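Local coordinates for protein beta-1,4-mannanase (PDB 2QHA) that probably catalyses the random hydrolysis of beta-1,4-mannosidic linkages in mannans, galactomannans and glucomannans, and carries a bound zinc ion, at residues D245-N250 / K286-K291; T28-L33 / W318-G323; F276-F281 / W302-N307; G149-E154 / R206-L211. All coordinates share one frame; numbering follows the deposited sequence.

Interaction 1: D245-N250 / K286-K291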
loop_
_atom_site.group_PDB
_atom_site.type_symbol
_atom_site.label_atom_id
_atom_site.label_comp_id
_atom_site.label_asym_id
_atom_site.label_seq_id
_atom_site.Cartn_x
_atom_site.Cartn_y
_atom_site.Cartn_z
ATOM N N ASP A 245 -20.517 5.701 -2.883
ATOM C CA ASP A 245 -21.310 4.571 -2.417
ATOM C C ASP A 245 -20.403 3.391 -2.059
ATOM O O ASP A 245 -19.932 2.660 -2.939
ATOM C CB ASP A 245 -22.344 4.166 -3.479
ATOM C CG ASP A 245 -23.226 3.022 -3.031
ATOM O OD1 ASP A 245 -23.158 2.653 -1.836
ATOM O OD2 ASP A 245 -23.994 2.505 -3.876
ATOM N N ALA A 246 -20.184 3.214 -0.757
ATOM C CA ALA A 246 -19.342 2.135 -0.227
ATOM C C ALA A 246 -19.811 0.742 -0.618
ATOM O O ALA A 246 -19.017 -0.195 -0.647
ATOM C CB ALA A 246 -19.232 2.240 1.294
ATOM N N TYR A 247 -21.103 0.608 -0.921
ATOM C CA TYR A 247 -21.697 -0.709 -1.165
ATOM C C TYR A 247 -21.556 -1.149 -2.616
ATOM O O TYR A 247 -21.877 -2.279 -2.954
ATOM C CB TYR A 247 -23.176 -0.724 -0.756
ATOM C CG TYR A 247 -23.383 -0.504 0.724
ATOM C CD1 TYR A 247 -23.567 -1.578 1.597
ATOM C CD2 TYR A 247 -23.378 0.782 1.255
ATOM C CE1 TYR A 247 -23.749 -1.365 2.967
ATOM C CE2 TYR A 247 -23.554 0.997 2.608
ATOM C CZ TYR A 247 -23.725 -0.076 3.458
ATOM O OH TYR A 247 -23.912 0.154 4.805
ATOM N N SER A 248 -21.071 -0.252 -3.466
ATOM C CA SER A 248 -21.045 -0.523 -4.900
ATOM C C SER A 248 -19.643 -0.561 -5.490
ATOM O O SER A 248 -19.470 -0.376 -6.699
ATOM C CB SER A 248 -21.901 0.505 -5.639
ATOM O OG SER A 248 -23.264 0.352 -5.288
ATOM N N ILE A 249 -18.648 -0.802 -4.640
ATOM C CA ILE A 249 -17.264 -0.899 -5.103
ATOM C C ILE A 249 -17.071 -2.207 -5.868
ATOM O O ILE A 249 -17.494 -3.263 -5.404
ATOM C CB ILE A 249 -16.268 -0.830 -3.916
ATOM C CG1 ILE A 249 -16.500 0.439 -3.087
ATOM C CG2 ILE A 249 -14.820 -0.909 -4.411
ATOM C CD1 ILE A 249 -15.855 0.401 -1.701
ATOM N N ASN A 250 -16.440 -2.126 -7.043
ATOM C CA ASN A 250 -16.153 -3.316 -7.841
ATOM C C ASN A 250 -14.783 -3.902 -7.536
ATOM O O ASN A 250 -13.838 -3.169 -7.218
ATOM C CB ASN A 250 -16.198 -2.988 -9.342
ATOM C CG ASN A 250 -17.577 -2.577 -9.827
ATOM O OD1 ASN A 250 -18.600 -3.018 -9.306
ATOM N ND2 ASN A 250 -17.603 -1.732 -10.854
ATOM N N LYS A 286 -18.630 -5.262 6.458
ATOM C CA LYS A 286 -19.261 -6.377 7.153
ATOM C C LYS A 286 -20.248 -7.112 6.253
ATOM O O LYS A 286 -20.335 -8.344 6.296
ATOM C CB LYS A 286 -19.943 -5.887 8.438
ATOM C CG LYS A 286 -18.956 -5.327 9.462
ATOM C CD LYS A 286 -19.606 -4.955 10.800
ATOM C CE LYS A 286 -20.518 -3.755 10.653
ATOM N NZ LYS A 286 -20.934 -3.212 11.983
ATOM N N GLN A 287 -20.955 -6.357 5.414
ATOM C CA GLN A 287 -22.030 -6.911 4.586
ATOM C C GLN A 287 -21.594 -7.366 3.193
ATOM O O GLN A 287 -22.156 -8.324 2.651
ATOM C CB GLN A 287 -23.199 -5.922 4.497
ATOM C CG GLN A 287 -23.792 -5.594 5.869
ATOM C CD GLN A 287 -25.104 -4.810 5.831
ATOM O OE1 GLN A 287 -25.536 -4.308 4.788
ATOM N NE2 GLN A 287 -25.738 -4.698 6.993
ATOM N N ARG A 288 -20.601 -6.685 2.620
ATOM C CA ARG A 288 -20.197 -6.906 1.228
ATOM C C ARG A 288 -18.761 -7.405 1.088
ATOM O O ARG A 288 -18.449 -8.142 0.151
ATOM C CB ARG A 288 -20.340 -5.616 0.403
ATOM C CG ARG A 288 -21.735 -4.984 0.397
ATOM C CD ARG A 288 -22.629 -5.639 -0.631
ATOM N NE ARG A 288 -22.216 -5.325 -1.997
ATOM C CZ ARG A 288 -22.570 -6.034 -3.065
ATOM N NH1 ARG A 288 -23.335 -7.115 -2.933
ATOM N NH2 ARG A 288 -22.151 -5.668 -4.269
ATOM N N TYR A 289 -17.879 -6.993 2.004
ATOM C CA TYR A 289 -16.438 -7.266 1.851
ATOM C C TYR A 289 -15.816 -7.897 3.109
ATOM O O TYR A 289 -14.794 -7.421 3.596
ATOM C CB TYR A 289 -15.686 -5.978 1.445
ATOM C CG TYR A 289 -16.460 -5.040 0.523
ATOM C CD1 TYR A 289 -16.787 -5.401 -0.796
ATOM C CD2 TYR A 289 -16.861 -3.787 0.974
ATOM C CE1 TYR A 289 -17.503 -4.522 -1.627
ATOM C CE2 TYR A 289 -17.573 -2.910 0.157
ATOM C CZ TYR A 289 -17.896 -3.279 -1.131
ATOM O OH TYR A 289 -18.605 -2.394 -1.908
ATOM N N PRO A 290 -16.418 -8.987 3.635
ATOM C CA PRO A 290 -15.999 -9.454 4.961
ATOM C C PRO A 290 -14.550 -9.956 5.062
ATOM O O PRO A 290 -13.989 -9.971 6.156
ATOM C CB PRO A 290 -17.008 -10.572 5.281
ATOM C CG PRO A 290 -17.464 -11.047 3.949
ATOM C CD PRO A 290 -17.512 -9.817 3.088
ATOM N N LYS A 291 -13.945 -10.356 3.943
ATOM C CA LYS A 291 -12.559 -10.833 3.975
ATOM C C LYS A 291 -11.534 -9.708 4.146
ATOM O O LYS A 291 -10.345 -9.980 4.319
ATOM C CB LYS A 291 -12.233 -11.664 2.730
ATOM C CG LYS A 291 -12.881 -13.043 2.704
ATOM C CD LYS A 291 -12.613 -13.739 1.376
ATOM C CE LYS A 291 -13.112 -15.183 1.362
ATOM N NZ LYS A 291 -12.834 -15.818 0.030
HETATM O O HOH W 1 -20.001 -4.057 -4.414
#

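Interaction 2: T28-L33 / W318-G323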
loop_
_atom_site.group_PDB
_atom_site.type_symbol
_atom_site.label_atom_id
_atom_site.label_comp_id
_atom_site.label_asym_id
_atom_site.label_seq_id
_atom_site.Cartn_x
_atom_site.Cartn_y
_atom_site.Cartn_z
ATOM N N THR A 28 -14.738 -13.329 15.031
ATOM C CA THR A 28 -16.098 -12.768 15.080
ATOM C C THR A 28 -16.099 -11.266 15.393
ATOM O O THR A 28 -17.153 -10.617 15.408
ATOM C CB THR A 28 -16.985 -13.507 16.112
ATOM O OG1 THR A 28 -16.405 -13.383 17.413
ATOM C CG2 THR A 28 -17.119 -14.974 15.756
ATOM N N GLU A 29 -14.911 -10.720 15.636
ATOM C CA GLU A 29 -14.716 -9.317 15.993
ATOM C C GLU A 29 -13.215 -9.071 15.859
ATOM O O GLU A 29 -12.460 -10.022 15.641
ATOM C CB GLU A 29 -15.175 -9.054 17.439
ATOM C CG GLU A 29 -14.430 -9.869 18.494
ATOM C CD GLU A 29 -14.924 -9.600 19.907
ATOM O OE1 GLU A 29 -16.062 -9.993 20.231
ATOM O OE2 GLU A 29 -14.167 -8.991 20.693
ATOM N N ASN A 30 -12.781 -7.819 15.988
ATOM C CA ASN A 30 -11.350 -7.510 16.027
ATOM C C ASN A 30 -10.626 -8.109 14.814
ATOM O O ASN A 30 -9.648 -8.852 14.957
ATOM C CB ASN A 30 -10.746 -8.023 17.347
ATOM C CG ASN A 30 -11.296 -7.295 18.560
ATOM O OD1 ASN A 30 -11.822 -6.186 18.451
ATOM N ND2 ASN A 30 -11.179 -7.924 19.727
ATOM N N ARG A 31 -11.106 -7.772 13.621
ATOM C CA ARG A 31 -10.691 -8.479 12.406
ATOM C C ARG A 31 -10.377 -7.578 11.203
ATOM O O ARG A 31 -10.101 -8.086 10.116
ATOM C CB ARG A 31 -11.733 -9.546 12.033
ATOM C CG ARG A 31 -13.174 -9.043 11.932
ATOM C CD ARG A 31 -14.108 -10.197 11.605
ATOM N NE ARG A 31 -14.094 -10.514 10.179
ATOM C CZ ARG A 31 -14.888 -11.419 9.604
ATOM N NH1 ARG A 31 -14.833 -11.616 8.293
ATOM N NH2 ARG A 31 -15.744 -12.124 10.342
ATOM N N VAL A 32 -10.420 -6.261 11.389
ATOM C CA VAL A 32 -10.070 -5.310 10.329
ATOM C C VAL A 32 -9.189 -4.235 10.943
ATOM O O VAL A 32 -9.653 -3.476 11.796
ATOM C CB VAL A 32 -11.325 -4.622 9.726
ATOM C CG1 VAL A 32 -10.946 -3.628 8.641
ATOM C CG2 VAL A 32 -12.320 -5.625 9.166
ATOM N N LEU A 33 -7.926 -4.161 10.526
ATOM C CA LEU A 33 -7.043 -3.115 11.029
ATOM C C LEU A 33 -7.401 -1.776 10.416
ATOM O O LEU A 33 -7.650 -1.674 9.203
ATOM C CB LEU A 33 -5.564 -3.428 10.764
ATOM C CG LEU A 33 -4.813 -4.312 11.761
ATOM C CD1 LEU A 33 -5.409 -5.712 11.817
ATOM C CD2 LEU A 33 -3.335 -4.381 11.390
ATOM N N TRP A 318 -15.549 -4.771 14.855
ATOM C CA TRP A 318 -14.621 -5.415 13.925
ATOM C C TRP A 318 -13.270 -4.730 13.845
ATOM O O TRP A 318 -12.305 -5.349 13.416
ATOM C CB TRP A 318 -15.215 -5.458 12.520
ATOM C CG TRP A 318 -16.192 -6.571 12.292
ATOM C CD1 TRP A 318 -17.094 -7.078 13.188
ATOM C CD2 TRP A 318 -16.398 -7.289 11.067
ATOM N NE1 TRP A 318 -17.839 -8.075 12.599
ATOM C CE2 TRP A 318 -17.434 -8.229 11.299
ATOM C CE3 TRP A 318 -15.796 -7.243 9.802
ATOM C CZ2 TRP A 318 -17.883 -9.119 10.306
ATOM C CZ3 TRP A 318 -16.244 -8.115 8.815
ATOM C CH2 TRP A 318 -17.277 -9.043 9.071
ATOM N N THR A 319 -13.196 -3.456 14.231
ATOM C CA THR A 319 -11.989 -2.663 13.974
ATOM C C THR A 319 -10.901 -2.903 15.020
ATOM O O THR A 319 -11.190 -2.954 16.220
ATOM C CB THR A 319 -12.338 -1.165 13.876
ATOM O OG1 THR A 319 -13.384 -1.009 12.917
ATOM C CG2 THR A 319 -11.126 -0.332 13.447
ATOM N N LEU A 320 -9.659 -3.055 14.553
ATOM C CA LEU A 320 -8.484 -3.134 15.420
ATOM C C LEU A 320 -7.603 -1.920 15.216
ATOM O O LEU A 320 -7.224 -1.592 14.087
ATOM C CB LEU A 320 -7.662 -4.383 15.131
ATOM C CG LEU A 320 -8.060 -5.687 15.800
ATOM C CD1 LEU A 320 -7.125 -6.789 15.336
ATOM C CD2 LEU A 320 -8.050 -5.583 17.333
ATOM N N ASN A 321 -7.266 -1.270 16.325
ATOM C CA ASN A 321 -6.495 -0.039 16.304
ATOM C C ASN A 321 -5.081 -0.229 16.843
ATOM O O ASN A 321 -4.719 -1.321 17.282
ATOM C CB ASN A 321 -7.268 1.044 17.058
ATOM C CG ASN A 321 -8.628 1.286 16.444
ATOM O OD1 ASN A 321 -9.667 1.304 17.130
ATOM N ND2 ASN A 321 -8.641 1.448 15.129
ATOM N N LYS A 322 -4.278 0.831 16.784
ATOM C CA LYS A 322 -2.900 0.779 17.258
ATOM C C LYS A 322 -2.855 0.207 18.672
ATOM O O LYS A 322 -3.645 0.615 19.523
ATOM C CB LYS A 322 -2.291 2.181 17.240
ATOM C CG LYS A 322 -0.779 2.237 17.451
ATOM C CD LYS A 322 -0.305 3.684 17.524
ATOM C CE LYS A 322 1.206 3.790 17.572
ATOM N NZ LYS A 322 1.584 5.221 17.835
ATOM N N GLY A 323 -1.943 -0.735 18.904
ATOM C CA GLY A 323 -1.795 -1.364 20.211
ATOM C C GLY A 323 -2.648 -2.600 20.416
ATOM O O GLY A 323 -2.306 -3.471 21.214
HETATM O O HOH W 2 -19.350 -10.225 14.009
#

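Interaction 3: F276-F281 / W302-N307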
loop_
_atom_site.group_PDB
_atom_site.type_symbol
_atom_site.label_atom_id
_atom_site.label_comp_id
_atom_site.label_asym_id
_atom_site.label_seq_id
_atom_site.Cartn_x
_atom_site.Cartn_y
_atom_site.Cartn_z
ATOM N N PHE A 276 -19.578 12.685 3.352
ATOM C CA PHE A 276 -19.240 11.251 3.295
ATOM C C PHE A 276 -19.262 10.646 4.697
ATOM O O PHE A 276 -18.749 11.236 5.651
ATOM C CB PHE A 276 -17.851 11.110 2.654
ATOM C CG PHE A 276 -17.340 9.688 2.506
ATOM C CD1 PHE A 276 -16.673 9.053 3.556
ATOM C CD2 PHE A 276 -17.451 9.018 1.287
ATOM C CE1 PHE A 276 -16.167 7.757 3.410
ATOM C CE2 PHE A 276 -16.944 7.722 1.129
ATOM C CZ PHE A 276 -16.302 7.092 2.194
ATOM N N ASP A 277 -19.857 9.464 4.820
ATOM C CA ASP A 277 -20.030 8.840 6.123
ATOM C C ASP A 277 -19.268 7.522 6.219
ATOM O O ASP A 277 -19.655 6.512 5.618
ATOM C CB ASP A 277 -21.522 8.636 6.415
ATOM C CG ASP A 277 -21.796 8.193 7.843
ATOM O OD1 ASP A 277 -22.980 8.197 8.234
ATOM O OD2 ASP A 277 -20.848 7.844 8.582
ATOM N N TYR A 278 -18.181 7.528 6.989
ATOM C CA TYR A 278 -17.394 6.309 7.178
ATOM C C TYR A 278 -18.118 5.179 7.914
ATOM O O TYR A 278 -17.667 4.039 7.875
ATOM C CB TYR A 278 -16.046 6.615 7.844
ATOM C CG TYR A 278 -14.965 6.994 6.862
ATOM C CD1 TYR A 278 -14.665 8.331 6.590
ATOM C CD2 TYR A 278 -14.254 6.006 6.176
ATOM C CE1 TYR A 278 -13.670 8.675 5.673
ATOM C CE2 TYR A 278 -13.251 6.341 5.266
ATOM C CZ TYR A 278 -12.969 7.671 5.011
ATOM O OH TYR A 278 -11.975 7.996 4.109
ATOM N N SER A 279 -19.226 5.484 8.588
ATOM C CA SER A 279 -20.042 4.432 9.198
ATOM C C SER A 279 -20.561 3.461 8.141
ATOM O O SER A 279 -20.701 2.265 8.397
ATOM C CB SER A 279 -21.227 5.005 9.987
ATOM O OG SER A 279 -21.998 3.949 10.531
ATOM N N LEU A 280 -20.853 3.991 6.958
ATOM C CA LEU A 280 -21.355 3.183 5.851
ATOM C C LEU A 280 -20.254 2.311 5.273
ATOM O O LEU A 280 -20.519 1.209 4.787
ATOM C CB LEU A 280 -21.946 4.074 4.758
ATOM C CG LEU A 280 -23.154 4.931 5.151
ATOM C CD1 LEU A 280 -23.390 5.994 4.097
ATOM C CD2 LEU A 280 -24.385 4.085 5.350
ATOM N N PHE A 281 -19.018 2.807 5.324
ATOM C CA PHE A 281 -17.883 2.018 4.855
ATOM C C PHE A 281 -17.625 0.779 5.722
ATOM O O PHE A 281 -17.485 -0.328 5.196
ATOM C CB PHE A 281 -16.625 2.887 4.726
ATOM C CG PHE A 281 -15.398 2.117 4.315
ATOM C CD1 PHE A 281 -15.320 1.522 3.055
ATOM C CD2 PHE A 281 -14.325 1.980 5.190
ATOM C CE1 PHE A 281 -14.194 0.808 2.675
ATOM C CE2 PHE A 281 -13.187 1.283 4.812
ATOM C CZ PHE A 281 -13.126 0.685 3.554
ATOM N N TRP A 302 -9.771 13.493 2.584
ATOM C CA TRP A 302 -10.285 12.125 2.580
ATOM C C TRP A 302 -10.343 11.481 3.966
ATOM O O TRP A 302 -10.982 10.442 4.153
ATOM C CB TRP A 302 -9.465 11.262 1.607
ATOM C CG TRP A 302 -9.577 11.770 0.213
ATOM C CD1 TRP A 302 -10.584 11.517 -0.666
ATOM C CD2 TRP A 302 -8.679 12.672 -0.447
ATOM N NE1 TRP A 302 -10.371 12.201 -1.845
ATOM C CE2 TRP A 302 -9.206 12.914 -1.740
ATOM C CE3 TRP A 302 -7.476 13.294 -0.078
ATOM C CZ2 TRP A 302 -8.573 13.762 -2.664
ATOM C CZ3 TRP A 302 -6.846 14.139 -1.002
ATOM C CH2 TRP A 302 -7.400 14.355 -2.280
ATOM N N SER A 303 -9.714 12.128 4.944
ATOM C CA SER A 303 -9.600 11.555 6.278
ATOM C C SER A 303 -10.935 11.384 6.982
ATOM O O SER A 303 -11.795 12.263 6.906
ATOM C CB SER A 303 -8.705 12.426 7.154
ATOM O OG SER A 303 -8.687 11.929 8.488
ATOM N N PRO A 304 -11.095 10.268 7.708
ATOM C CA PRO A 304 -12.253 10.170 8.595
ATOM C C PRO A 304 -12.371 11.351 9.558
ATOM O O PRO A 304 -13.489 11.698 9.953
ATOM C CB PRO A 304 -11.999 8.873 9.363
ATOM C CG PRO A 304 -11.159 8.038 8.415
ATOM C CD PRO A 304 -10.264 9.046 7.732
ATOM N N ALA A 305 -11.239 11.970 9.905
ATOM C CA ALA A 305 -11.246 13.080 10.865
ATOM C C ALA A 305 -11.938 14.332 10.330
ATOM O O ALA A 305 -12.340 15.200 11.109
ATOM C CB ALA A 305 -9.832 13.411 11.326
ATOM N N VAL A 306 -12.067 14.443 9.011
ATOM C CA VAL A 306 -12.759 15.589 8.410
ATOM C C VAL A 306 -13.988 15.158 7.620
ATOM O O VAL A 306 -14.499 15.904 6.783
ATOM C CB VAL A 306 -11.831 16.485 7.543
ATOM C CG1 VAL A 306 -10.721 17.080 8.399
ATOM C CG2 VAL A 306 -11.238 15.702 6.387
ATOM N N ASN A 307 -14.462 13.952 7.914
ATOM C CA ASN A 307 -15.689 13.445 7.336
ATOM C C ASN A 307 -16.577 12.940 8.461
ATOM O O ASN A 307 -16.218 13.065 9.640
ATOM C CB ASN A 307 -15.376 12.351 6.300
ATOM C CG ASN A 307 -14.861 12.931 4.985
ATOM O OD1 ASN A 307 -15.640 13.390 4.143
ATOM N ND2 ASN A 307 -13.540 12.939 4.816
#

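Interaction 4: G149-E154 / R206-L211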
loop_
_atom_site.group_PDB
_atom_site.type_symbol
_atom_site.label_atom_id
_atom_site.label_comp_id
_atom_site.label_asym_id
_atom_site.label_seq_id
_atom_site.Cartn_x
_atom_site.Cartn_y
_atom_site.Cartn_z
ATOM N N GLY A 149 16.699 2.963 2.194
ATOM C CA GLY A 149 15.714 3.334 3.203
ATOM C C GLY A 149 15.063 2.118 3.828
ATOM O O GLY A 149 14.939 2.025 5.056
ATOM N N LEU A 150 14.646 1.165 2.993
ATOM C CA LEU A 150 14.002 -0.035 3.532
ATOM C C LEU A 150 14.955 -0.818 4.441
ATOM O O LEU A 150 14.530 -1.409 5.443
ATOM C CB LEU A 150 13.433 -0.928 2.419
ATOM C CG LEU A 150 12.306 -0.298 1.589
ATOM C CD1 LEU A 150 11.960 -1.194 0.393
ATOM C CD2 LEU A 150 11.067 0.018 2.452
ATOM N N GLN A 151 16.245 -0.808 4.097
ATOM C CA GLN A 151 17.264 -1.503 4.874
ATOM C C GLN A 151 17.335 -0.990 6.314
ATOM O O GLN A 151 17.574 -1.761 7.242
ATOM C CB GLN A 151 18.634 -1.407 4.184
ATOM C CG GLN A 151 19.737 -2.173 4.904
ATOM C CD GLN A 151 19.456 -3.659 4.968
ATOM O OE1 GLN A 151 19.354 -4.326 3.938
ATOM N NE2 GLN A 151 19.321 -4.184 6.179
ATOM N N GLU A 152 17.113 0.308 6.502
ATOM C CA GLU A 152 17.118 0.889 7.846
ATOM C C GLU A 152 16.052 0.238 8.738
ATOM O O GLU A 152 16.298 -0.047 9.922
ATOM C CB GLU A 152 16.890 2.396 7.770
ATOM C CG GLU A 152 16.969 3.106 9.113
ATOM C CD GLU A 152 16.796 4.618 9.020
ATOM O OE1 GLU A 152 16.412 5.129 7.935
ATOM O OE2 GLU A 152 17.047 5.295 10.050
ATOM N N LEU A 153 14.875 -0.012 8.165
ATOM C CA LEU A 153 13.790 -0.669 8.899
ATOM C C LEU A 153 14.102 -2.147 9.130
ATOM O O LEU A 153 13.811 -2.688 10.207
ATOM C CB LEU A 153 12.447 -0.477 8.179
ATOM C CG LEU A 153 12.090 0.987 7.843
ATOM C CD1 LEU A 153 10.868 1.036 6.937
ATOM C CD2 LEU A 153 11.856 1.830 9.069
ATOM N N GLU A 154 14.717 -2.791 8.131
ATOM C CA GLU A 154 15.085 -4.211 8.226
ATOM C C GLU A 154 16.084 -4.418 9.370
ATOM O O GLU A 154 15.998 -5.410 10.081
ATOM C CB GLU A 154 15.665 -4.730 6.897
ATOM C CG GLU A 154 15.758 -6.266 6.776
ATOM C CD GLU A 154 17.047 -6.869 7.351
ATOM O OE1 GLU A 154 17.929 -6.117 7.805
ATOM O OE2 GLU A 154 17.170 -8.114 7.358
ATOM N N ARG A 206 19.108 -7.149 -2.781
ATOM C CA ARG A 206 19.322 -6.391 -1.546
ATOM C C ARG A 206 18.951 -7.171 -0.287
ATOM O O ARG A 206 19.117 -6.672 0.827
ATOM C CB ARG A 206 18.577 -5.047 -1.605
ATOM C CG ARG A 206 19.086 -4.113 -2.716
ATOM C CD ARG A 206 20.517 -3.610 -2.449
ATOM N NE ARG A 206 20.565 -2.852 -1.200
ATOM C CZ ARG A 206 20.558 -1.525 -1.099
ATOM N NH1 ARG A 206 20.540 -0.745 -2.177
ATOM N NH2 ARG A 206 20.581 -0.967 0.102
ATOM N N GLY A 207 18.439 -8.389 -0.463
ATOM C CA GLY A 207 18.144 -9.270 0.660
ATOM C C GLY A 207 17.178 -8.697 1.678
ATOM O O GLY A 207 17.296 -8.971 2.874
ATOM N N LEU A 208 16.214 -7.908 1.212
ATOM C CA LEU A 208 15.250 -7.294 2.121
ATOM C C LEU A 208 14.174 -8.299 2.496
ATOM O O LEU A 208 13.328 -8.661 1.671
ATOM C CB LEU A 208 14.651 -6.037 1.499
ATOM C CG LEU A 208 15.678 -4.925 1.231
ATOM C CD1 LEU A 208 15.054 -3.808 0.408
ATOM C CD2 LEU A 208 16.259 -4.362 2.528
ATOM N N ASP A 209 14.227 -8.742 3.751
ATOM C CA ASP A 209 13.437 -9.882 4.215
ATOM C C ASP A 209 12.348 -9.498 5.222
ATOM O O ASP A 209 11.834 -10.348 5.951
ATOM C CB ASP A 209 14.370 -10.958 4.790
ATOM C CG ASP A 209 15.328 -10.417 5.826
ATOM O OD1 ASP A 209 15.212 -9.235 6.207
ATOM O OD2 ASP A 209 16.200 -11.193 6.275
ATOM N N HIS A 210 11.998 -8.217 5.238
ATOM C CA HIS A 210 10.989 -7.680 6.152
ATOM C C HIS A 210 9.773 -7.116 5.418
ATOM O O HIS A 210 8.968 -6.393 6.013
ATOM C CB HIS A 210 11.615 -6.590 7.020
ATOM C CG HIS A 210 12.056 -5.387 6.245
ATOM N ND1 HIS A 210 12.727 -5.477 5.042
ATOM C CD2 HIS A 210 11.936 -4.065 6.510
ATOM C CE1 HIS A 210 12.997 -4.262 4.602
ATOM N NE2 HIS A 210 12.521 -3.386 5.469
ATOM N N LEU A 211 9.626 -7.469 4.141
ATOM C CA LEU A 211 8.586 -6.895 3.288
ATOM C C LEU A 211 7.435 -7.853 3.041
ATOM O O LEU A 211 7.636 -9.040 2.735
ATOM C CB LEU A 211 9.167 -6.450 1.931
ATOM C CG LEU A 211 10.357 -5.484 1.973
ATOM C CD1 LEU A 211 10.881 -5.135 0.571
ATOM C CD2 LEU A 211 9.989 -4.216 2.731
HETATM O O HOH W 3 20.555 -3.184 1.666
HETATM O O HOH W 4 18.370 -6.843 4.550
HETATM O O HOH W 5 17.351 -10.592 8.574
#

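Interaction 1: D245-N250 / K286-K291
Tyr289, near the C-terminal end of helix 278-288, reaches into the bend of Ala246-Ile249, and its hydroxyl is the tight centre of the contact. OH donates to Ala246 O at 2.6 Å, the carbonyl oxygen lying in the plane of the ring at its edge, and accepts from Ile249 N at 3.2 Å. Ile249 crosses the tyrosine at about a right angle, with CB 3.5 Å from that OH. CB of Arg288 sits over the centre of one ring face, and Phe264 of strand 262-269 meets the ring edge-to-face.

The solvent side is looser. Arg288 bends at chi2 and chi3 (-83° and -70°), which swings NE round to donate to Tyr247 O at 3.2 Å, an oxygen tilted out of the guanidinium plane. One water extends this link: it accepts from Arg288 NH2 (2.7 Å) and donates to both Tyr247 O and Ile249 O. Outside, the Tyr247 ring has Arg288 CG 4.0 Å from its CD1 and Gln287 OE1 at its edge, while its hydroxyl bonds to Asn283. An Asx turn, with Asp245 OD1 accepting from Tyr247 N, shapes the bend.

A buried phenol thus satisfies one backbone C=O and one N-H of the loop that follows barrel strand 236-243, whereas the arginine's hold is exposed and partly shared with water.

Interaction 2: T28-L33 / W318-G323
Val32 and Leu33 run parallel to Thr319 and Leu320, with Leu320 N donating to Val32 O at 2.8 Å, while just before this pairing Trp318 O takes both Arg31 N (2.7 Å) and Val32 N (2.9 Å) from opposite faces of its carbonyl plane. Arg31 then lies along the indole, both side chains pointing the same way. Its CD sits over the six-membered ring, and a bend at chi3 (-81°) lays the guanidinium flat on that face, planes 9° apart and CZ 3.4 Å from Trp318 CH2: a cation-pi stack. NH1 also bonds to Pro290 O. At the indole's edge is Val32 CG2, and a water joins NE1 to Thr28 O. Leu320 packs its CD2 on Asn30 CB at 3.6 Å.

Strand 319-320 thus flanks barrel strand 32-40, which also pairs with 63-70 and 292-297. Leu33 and Leu320 meet Trp20 of helix 12-22, whereas Thr319 and Trp318 touch Ile282 and Lys286 of helix 278-288.

Interaction 3: F276-F281 / W302-N307
Tyr278 OH donates to Trp302 O at 2.6 Å, almost straight down the carbonyl (C=O...donor angle 166°), with that oxygen in the plane of the phenol ring. The ring is also clasped on both faces. Over one, Pro304 CG makes a CH-pi contact 3.8 Å from the ring centroid; over the other, the rim atom CE1 of Phe276 lies 3.3 Å above the centre. Phe276 has CG opposite its own backbone N (chi1 -180°), which points the edge of its ring at the tyrosine face.

Asn307 closes the edge: CB lies 4.1 Å from Tyr278 CD1, and OD1 rests 3.5 Å from Phe276 CB while accepting from Gly274 N. Its ND2 donates to Ser303 O at 2.8 Å, an oxygen that Val306 N reaches from the opposite face; ND2 serves Glu301 O as well. Ser303 OG accepts from Ala305 N, forming an ST turn, and bonds to Glu49.

The contact ties the start of helix 278-288, N-capped by Asp277, to the loop after barrel strand 292-297. The Trp302 indole meets Tyr242, a predicted substrate-binding residue, edge-to-face; Tyr278 and Pro304 both pack on Leu313 of helix 310-315, and Tyr278 also touches Pro269 of strand 262-269.

Interaction 4: G149-E154 / R206-L211
Glu154 lays its CB squarely over one face of the His210 imidazole, a CH-pi contact 3.5 Å from the centroid and 7° off the ring normal, while Leu211 CD2 covers the opposite face nearer the rim. Beyond CB the chain bends (chi2 -87°), standing the carboxylate nearly upright to the imidazole, 86° between planes, and nearly coplanar with that of Asp209. OE2 and Asp209 OD1 are only 2.5 Å apart, so one acid probably holds a proton; a water donates to OE2 and to Asp209 OD2. His210 NE2 makes a weak bond to Leu150 O at 2.8 Å, whereas its buried ND1 has no partner.

In this TIM barrel, helix 134-155 here meets the turn between helix 185-205 and strand 211-215, where Gly207 leaves the helix with positive phi. Leu150 crosses Leu208 at about a right angle, CB to CD1 3.9 Å. Leu208 CD2 lies 3.4 Å from Gln151 OE1, which accepts from two waters, one bound to Arg206 NH2 and one to Gly207 O; Gln151 NE2 donates to Asn155 OD1. Arg206 NH2 also salt-bridges Asp148.

Interactions 1 and 3 share helix 278-288, toward its two ends, and each turns on a buried tyrosine hydroxyl donating to a loop carbonyl. Interaction 3 is the more buried and, through Trp302, lies nearer the predicted active site; interaction 1 has an exposed side bridged by water. Interaction 2 differs in resting on parallel strand pairing with a cation-pi stack beside it, and it touches interaction 1 where Arg31 meets Pro290 and Trp318 packs on Lys286. Interaction 4 stands apart, about 34 Å from interaction 1 between centres, away from the annotated sites: leucines and a histidine fill its inner side, and acids and bridging waters its outer side.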